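Local coordinates for protein sorting nexin-3 (Saccharomyces cerevisiae, PDB 1OCS) that binds phosphatidylinositol 3-phosphate and helps retrieve late Golgi membrane proteins from the prevacuolar compartment by recognising their cytosolic tails, at residues A[76-88]-A[149-161]. Residues are numbered along the deposited sequence; the frame is centred on the assembly and turned at random.
Sequences SKVRRRYSDFEFF and KVLVRFIEAEKFV. With GOL (glycerol), chain B.
Arg80 and Phe88 meet the C-terminal helix of the PX domain in a contact where the Arg80 guanidinium hydrogen-bonds backbone carbonyls at the end of helix 149-156 and just beyond it, beside a cluster of phenylalanines. Strand 76-81 crosses helix 149-156 nearly at right angles, at 83°. Arg80 comes off the strand, bends at chi2 (-71°) and lays its guanidinium against the helix end. Arg80 NH2 grips two carbonyls there, Ala157 O at 2.6 Å and Phe154 O at 2.8 Å. Arg80 NH1 reaches Glu158 O at 3.2 Å. Glu158 O lies in the guanidinium plane, but NH1 comes from above the carbonyl plane. Val78 CG2 covers one face of the group and Phe160 CB the other. With an alanine here, the carbonyls of Phe154, Ala157 and Glu158 would probably lose this donor and the chain after the helix could shift. Phe88 and Phe154 form an offset stack, centroids 4.0 Å apart and planes at 6°. The edge of Phe154 also points at the face of Phe85, a T-shaped pair. Phe154 CD1 lies over the face of the Phe160 ring, and Phe160 CE2 touches Phe87 CD2 at 3.4 Å. The adjoining Arg81 and Ser83 bind the phosphoinositide. Met135 of helix 121-139 and Ile62 of strand 57-66 also pack against Phe85 and Phe154, between sheet and helices.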
loop_
_atom_site.group_PDB
_atom_site.type_symbol
_atom_site.label_atom_id
_atom_site.label_comp_id
_atom_site.label_asym_id
_atom_site.label_seq_id
_atom_site.Cartn_x
_atom_site.Cartn_y
_atom_site.Cartn_z
ATOM N N SER A 76 9.883 -5.077 -5.918
ATOM C CA SER A 76 9.520 -5.246 -4.517
ATOM C C SER A 76 8.199 -5.995 -4.429
ATOM O O SER A 76 7.237 -5.673 -5.127
ATOM C CB SER A 76 9.405 -3.893 -3.812
ATOM O OG SER A 76 10.687 -3.335 -3.579
ATOM N N LYS A 77 8.169 -7.013 -3.582
ATOM C CA LYS A 77 6.969 -7.806 -3.387
ATOM C C LYS A 77 6.800 -7.929 -1.882
ATOM O O LYS A 77 7.617 -8.554 -1.206
ATOM C CB LYS A 77 7.131 -9.190 -4.026
ATOM C CG LYS A 77 5.843 -9.745 -4.615
ATOM C CD LYS A 77 6.058 -11.082 -5.322
ATOM C CE LYS A 77 6.344 -12.199 -4.329
ATOM N NZ LYS A 77 6.430 -13.531 -5.001
ATOM N N VAL A 78 5.753 -7.305 -1.357
ATOM C CA VAL A 78 5.491 -7.331 0.072
ATOM C C VAL A 78 4.008 -7.551 0.338
ATOM O O VAL A 78 3.180 -7.403 -0.560
ATOM C CB VAL A 78 5.905 -5.996 0.732
ATOM C CG1 VAL A 78 7.390 -5.737 0.516
ATOM C CG2 VAL A 78 5.070 -4.848 0.147
ATOM N N ARG A 79 3.673 -7.910 1.573
ATOM C CA ARG A 79 2.279 -8.103 1.941
ATOM C C ARG A 79 1.912 -7.034 2.959
ATOM O O ARG A 79 2.735 -6.661 3.788
ATOM C CB ARG A 79 2.052 -9.501 2.515
ATOM C CG ARG A 79 2.170 -10.575 1.460
ATOM C CD ARG A 79 1.373 -11.827 1.805
ATOM N NE ARG A 79 0.873 -12.426 0.574
ATOM C CZ ARG A 79 -0.372 -12.307 0.127
ATOM N NH1 ARG A 79 -1.276 -11.622 0.814
ATOM N NH2 ARG A 79 -0.705 -12.847 -1.034
ATOM N N ARG A 80 0.684 -6.536 2.878
ATOM C CA ARG A 80 0.215 -5.488 3.774
ATOM C C ARG A 80 -1.236 -5.701 4.188
ATOM O O ARG A 80 -2.086 -6.031 3.353
ATOM C CB ARG A 80 0.318 -4.120 3.083
ATOM C CG ARG A 80 1.725 -3.694 2.707
ATOM C CD ARG A 80 2.541 -3.334 3.937
ATOM N NE ARG A 80 3.861 -2.809 3.582
ATOM C CZ ARG A 80 5.004 -3.477 3.716
ATOM N NH1 ARG A 80 5.011 -4.720 4.197
ATOM N NH2 ARG A 80 6.149 -2.893 3.382
ATOM N N ARG A 81 -1.506 -5.509 5.477
ATOM C CA ARG A 81 -2.860 -5.627 6.012
ATOM C C ARG A 81 -3.532 -4.301 5.696
ATOM O O ARG A 81 -2.857 -3.303 5.443
ATOM C CB ARG A 81 -2.848 -5.772 7.536
ATOM C CG ARG A 81 -2.197 -7.024 8.107
ATOM C CD ARG A 81 -2.010 -6.819 9.610
ATOM N NE ARG A 81 -1.643 -8.025 10.349
ATOM C CZ ARG A 81 -2.472 -8.709 11.136
ATOM N NH1 ARG A 81 -2.039 -9.794 11.772
ATOM N NH2 ARG A 81 -3.733 -8.317 11.292
ATOM N N TYR A 82 -4.857 -4.280 5.724
ATOM C CA TYR A 82 -5.570 -3.039 5.476
ATOM C C TYR A 82 -5.110 -2.014 6.510
ATOM O O TYR A 82 -4.987 -0.828 6.213
ATOM C CB TYR A 82 -7.076 -3.261 5.593
ATOM C CG TYR A 82 -7.879 -2.025 5.288
ATOM C CD1 TYR A 82 -8.299 -1.169 6.307
ATOM C CD2 TYR A 82 -8.201 -1.698 3.970
ATOM C CE1 TYR A 82 -9.024 -0.015 6.018
ATOM C CE2 TYR A 82 -8.921 -0.548 3.674
ATOM C CZ TYR A 82 -9.328 0.287 4.700
ATOM O OH TYR A 82 -10.035 1.424 4.393
ATOM N N SER A 83 -4.847 -2.472 7.730
ATOM C CA SER A 83 -4.395 -1.560 8.778
ATOM C C SER A 83 -3.033 -0.949 8.443
ATOM O O SER A 83 -2.729 0.159 8.880
ATOM C CB SER A 83 -4.335 -2.279 10.132
ATOM O OG SER A 83 -3.526 -3.432 10.070
ATOM N N ASP A 84 -2.211 -1.663 7.670
ATOM C CA ASP A 84 -0.908 -1.126 7.288
ATOM C C ASP A 84 -1.119 0.050 6.331
ATOM O O ASP A 84 -0.390 1.040 6.388
ATOM C CB ASP A 84 -0.035 -2.195 6.614
ATOM C CG ASP A 84 0.440 -3.267 7.587
ATOM O OD1 ASP A 84 0.803 -2.927 8.735
ATOM O OD2 ASP A 84 0.462 -4.448 7.199
ATOM N N PHE A 85 -2.108 -0.070 5.447
ATOM C CA PHE A 85 -2.426 1.001 4.506
ATOM C C PHE A 85 -2.922 2.218 5.292
ATOM O O PHE A 85 -2.595 3.363 4.961
ATOM C CB PHE A 85 -3.520 0.553 3.524
ATOM C CG PHE A 85 -3.019 -0.314 2.396
ATOM C CD1 PHE A 85 -2.630 0.254 1.184
ATOM C CD2 PHE A 85 -2.958 -1.697 2.535
ATOM C CE1 PHE A 85 -2.188 -0.543 0.123
ATOM C CE2 PHE A 85 -2.516 -2.505 1.476
ATOM C CZ PHE A 85 -2.132 -1.924 0.271
ATOM N N GLU A 86 -3.716 1.966 6.330
ATOM C CA GLU A 86 -4.240 3.052 7.153
ATOM C C GLU A 86 -3.102 3.784 7.851
ATOM O O GLU A 86 -3.093 5.012 7.927
ATOM C CB GLU A 86 -5.218 2.520 8.204
ATOM C CG GLU A 86 -6.571 2.111 7.647
ATOM C CD GLU A 86 -7.503 1.576 8.727
ATOM O OE1 GLU A 86 -7.148 0.579 9.396
ATOM O OE2 GLU A 86 -8.590 2.157 8.903
ATOM N N PHE A 87 -2.152 3.022 8.377
ATOM C CA PHE A 87 -1.010 3.613 9.052
ATOM C C PHE A 87 -0.170 4.374 8.030
ATOM O O PHE A 87 0.311 5.469 8.305
ATOM C CB PHE A 87 -0.161 2.528 9.715
ATOM C CG PHE A 87 0.973 3.069 10.531
ATOM C CD1 PHE A 87 0.727 3.906 11.614
ATOM C CD2 PHE A 87 2.289 2.753 10.213
ATOM C CE1 PHE A 87 1.779 4.421 12.369
ATOM C CE2 PHE A 87 3.349 3.264 10.965
ATOM C CZ PHE A 87 3.092 4.099 12.042
ATOM N N PHE A 88 -0.004 3.791 6.846
ATOM C CA PHE A 88 0.771 4.418 5.777
ATOM C C PHE A 88 0.173 5.768 5.376
ATOM O O PHE A 88 0.905 6.743 5.199
ATOM C CB PHE A 88 0.834 3.485 4.557
ATOM C CG PHE A 88 1.380 4.134 3.311
ATOM C CD1 PHE A 88 2.655 4.690 3.292
ATOM C CD2 PHE A 88 0.618 4.172 2.146
ATOM C CE1 PHE A 88 3.168 5.274 2.130
ATOM C CE2 PHE A 88 1.120 4.751 0.980
ATOM C CZ PHE A 88 2.401 5.303 0.975
ATOM N N LYS A 149 9.830 9.468 1.408
ATOM C CA LYS A 149 10.598 8.361 1.966
ATOM C C LYS A 149 9.644 7.286 2.479
ATOM O O LYS A 149 9.940 6.092 2.416
ATOM C CB LYS A 149 11.480 8.862 3.118
ATOM C CG LYS A 149 12.540 9.879 2.692
ATOM C CD LYS A 149 13.724 9.189 2.013
ATOM C CE LYS A 149 14.683 10.187 1.367
ATOM N NZ LYS A 149 14.134 10.771 0.104
ATOM N N VAL A 150 8.494 7.712 2.992
ATOM C CA VAL A 150 7.505 6.769 3.506
ATOM C C VAL A 150 6.959 5.884 2.388
ATOM O O VAL A 150 6.742 4.688 2.590
ATOM C CB VAL A 150 6.324 7.499 4.198
ATOM C CG1 VAL A 150 5.280 6.488 4.648
ATOM C CG2 VAL A 150 6.833 8.283 5.400
ATOM N N LEU A 151 6.735 6.476 1.217
ATOM C CA LEU A 151 6.228 5.741 0.055
ATOM C C LEU A 151 7.177 4.571 -0.232
ATOM O O LEU A 151 6.752 3.426 -0.403
ATOM C CB LEU A 151 6.202 6.654 -1.174
ATOM C CG LEU A 151 5.223 6.482 -2.343
ATOM C CD1 LEU A 151 5.932 6.949 -3.614
ATOM C CD2 LEU A 151 4.736 5.054 -2.485
ATOM N N VAL A 152 8.471 4.879 -0.294
ATOM C CA VAL A 152 9.487 3.862 -0.571
ATOM C C VAL A 152 9.489 2.742 0.465
ATOM O O VAL A 152 9.490 1.564 0.116
ATOM C CB VAL A 152 10.910 4.482 -0.622
ATOM C CG1 VAL A 152 11.939 3.393 -0.944
ATOM C CG2 VAL A 152 10.965 5.580 -1.673
ATOM N N ARG A 153 9.485 3.109 1.742
ATOM C CA ARG A 153 9.500 2.112 2.807
ATOM C C ARG A 153 8.259 1.230 2.773
ATOM O O ARG A 153 8.349 0.015 2.954
ATOM C CB ARG A 153 9.613 2.789 4.177
ATOM C CG ARG A 153 9.898 1.813 5.318
ATOM C CD ARG A 153 10.283 2.551 6.596
ATOM N NE ARG A 153 9.136 2.815 7.463
ATOM C CZ ARG A 153 8.528 1.885 8.194
ATOM N NH1 ARG A 153 8.958 0.628 8.164
ATOM N NH2 ARG A 153 7.493 2.211 8.958
ATOM N N PHE A 154 7.099 1.838 2.540
ATOM C CA PHE A 154 5.842 1.088 2.494
ATOM C C PHE A 154 5.857 0.034 1.396
ATOM O O PHE A 154 5.265 -1.040 1.533
ATOM C CB PHE A 154 4.665 2.028 2.250
ATOM C CG PHE A 154 3.326 1.338 2.285
ATOM C CD1 PHE A 154 2.834 0.808 3.478
ATOM C CD2 PHE A 154 2.556 1.218 1.127
ATOM C CE1 PHE A 154 1.593 0.170 3.518
ATOM C CE2 PHE A 154 1.316 0.579 1.158
ATOM C CZ PHE A 154 0.833 0.054 2.359
ATOM N N ILE A 155 6.529 0.356 0.299
ATOM C CA ILE A 155 6.623 -0.548 -0.840
ATOM C C ILE A 155 7.743 -1.587 -0.712
ATOM O O ILE A 155 7.568 -2.738 -1.102
ATOM C CB ILE A 155 6.842 0.266 -2.144
ATOM C CG1 ILE A 155 5.552 1.010 -2.507
ATOM C CG2 ILE A 155 7.311 -0.653 -3.282
ATOM C CD1 ILE A 155 5.719 2.028 -3.620
ATOM N N GLU A 156 8.878 -1.181 -0.147
ATOM C CA GLU A 156 10.045 -2.056 -0.031
ATOM C C GLU A 156 10.243 -2.925 1.210
ATOM O O GLU A 156 10.663 -4.075 1.094
ATOM C CB GLU A 156 11.325 -1.232 -0.222
ATOM C CG GLU A 156 11.515 -0.667 -1.619
ATOM C CD GLU A 156 12.856 0.034 -1.784
ATOM O OE1 GLU A 156 13.261 0.275 -2.938
ATOM O OE2 GLU A 156 13.505 0.345 -0.761
ATOM N N ALA A 157 9.971 -2.382 2.390
ATOM C CA ALA A 157 10.190 -3.128 3.627
ATOM C C ALA A 157 9.401 -4.423 3.730
ATOM O O ALA A 157 8.231 -4.485 3.350
ATOM C CB ALA A 157 9.884 -2.237 4.829
ATOM N N GLU A 158 10.042 -5.467 4.241
ATOM C CA GLU A 158 9.349 -6.737 4.404
ATOM C C GLU A 158 8.221 -6.496 5.401
ATOM O O GLU A 158 7.100 -6.966 5.218
ATOM C CB GLU A 158 10.289 -7.814 4.945
ATOM C CG GLU A 158 9.582 -9.131 5.204
ATOM C CD GLU A 158 10.507 -10.207 5.727
ATOM O OE1 GLU A 158 10.006 -11.305 6.047
ATOM O OE2 GLU A 158 11.729 -9.957 5.818
ATOM N N LYS A 159 8.532 -5.750 6.454
ATOM C CA LYS A 159 7.555 -5.418 7.479
ATOM C C LYS A 159 7.497 -3.901 7.627
ATOM O O LYS A 159 8.502 -3.259 7.932
ATOM C CB LYS A 159 7.947 -6.063 8.812
ATOM C CG LYS A 159 6.929 -5.853 9.920
ATOM C CD LYS A 159 7.301 -6.621 11.183
ATOM C CE LYS A 159 6.231 -6.463 12.252
ATOM N NZ LYS A 159 4.890 -6.874 11.739
ATOM N N PHE A 160 6.323 -3.325 7.396
ATOM C CA PHE A 160 6.165 -1.881 7.512
ATOM C C PHE A 160 5.926 -1.499 8.969
ATOM O O PHE A 160 4.953 -1.936 9.579
ATOM C CB PHE A 160 4.991 -1.409 6.653
ATOM C CG PHE A 160 4.791 0.079 6.668
ATOM C CD1 PHE A 160 5.797 0.933 6.223
ATOM C CD2 PHE A 160 3.595 0.630 7.125
ATOM C CE1 PHE A 160 5.618 2.315 6.233
ATOM C CE2 PHE A 160 3.405 2.011 7.139
ATOM C CZ PHE A 160 4.417 2.855 6.692
ATOM N N VAL A 161 6.818 -0.685 9.525
ATOM C CA VAL A 161 6.693 -0.249 10.917
ATOM C C VAL A 161 7.992 0.373 11.426
ATOM O O VAL A 161 8.971 -0.330 11.696
ATOM C CB VAL A 161 6.297 -1.429 11.856
ATOM C CG1 VAL A 161 7.247 -2.605 11.666
ATOM C CG2 VAL A 161 6.309 -0.968 13.304
HETATM C C1 GOL B . 2.181 -8.051 7.158
HETATM O O1 GOL B . 0.867 -8.880 6.733
HETATM C C2 GOL B . 2.195 -6.891 7.938
HETATM O O2 GOL B . 1.159 -6.857 8.791
HETATM C C3 GOL B . 3.140 -6.207 7.637
HETATM O O3 GOL B . 4.431 -5.716 6.923
HETATM O O HOH W 1 6.024 -8.452 3.354
HETATM O O HOH W 2 3.280 -3.716 9.495
#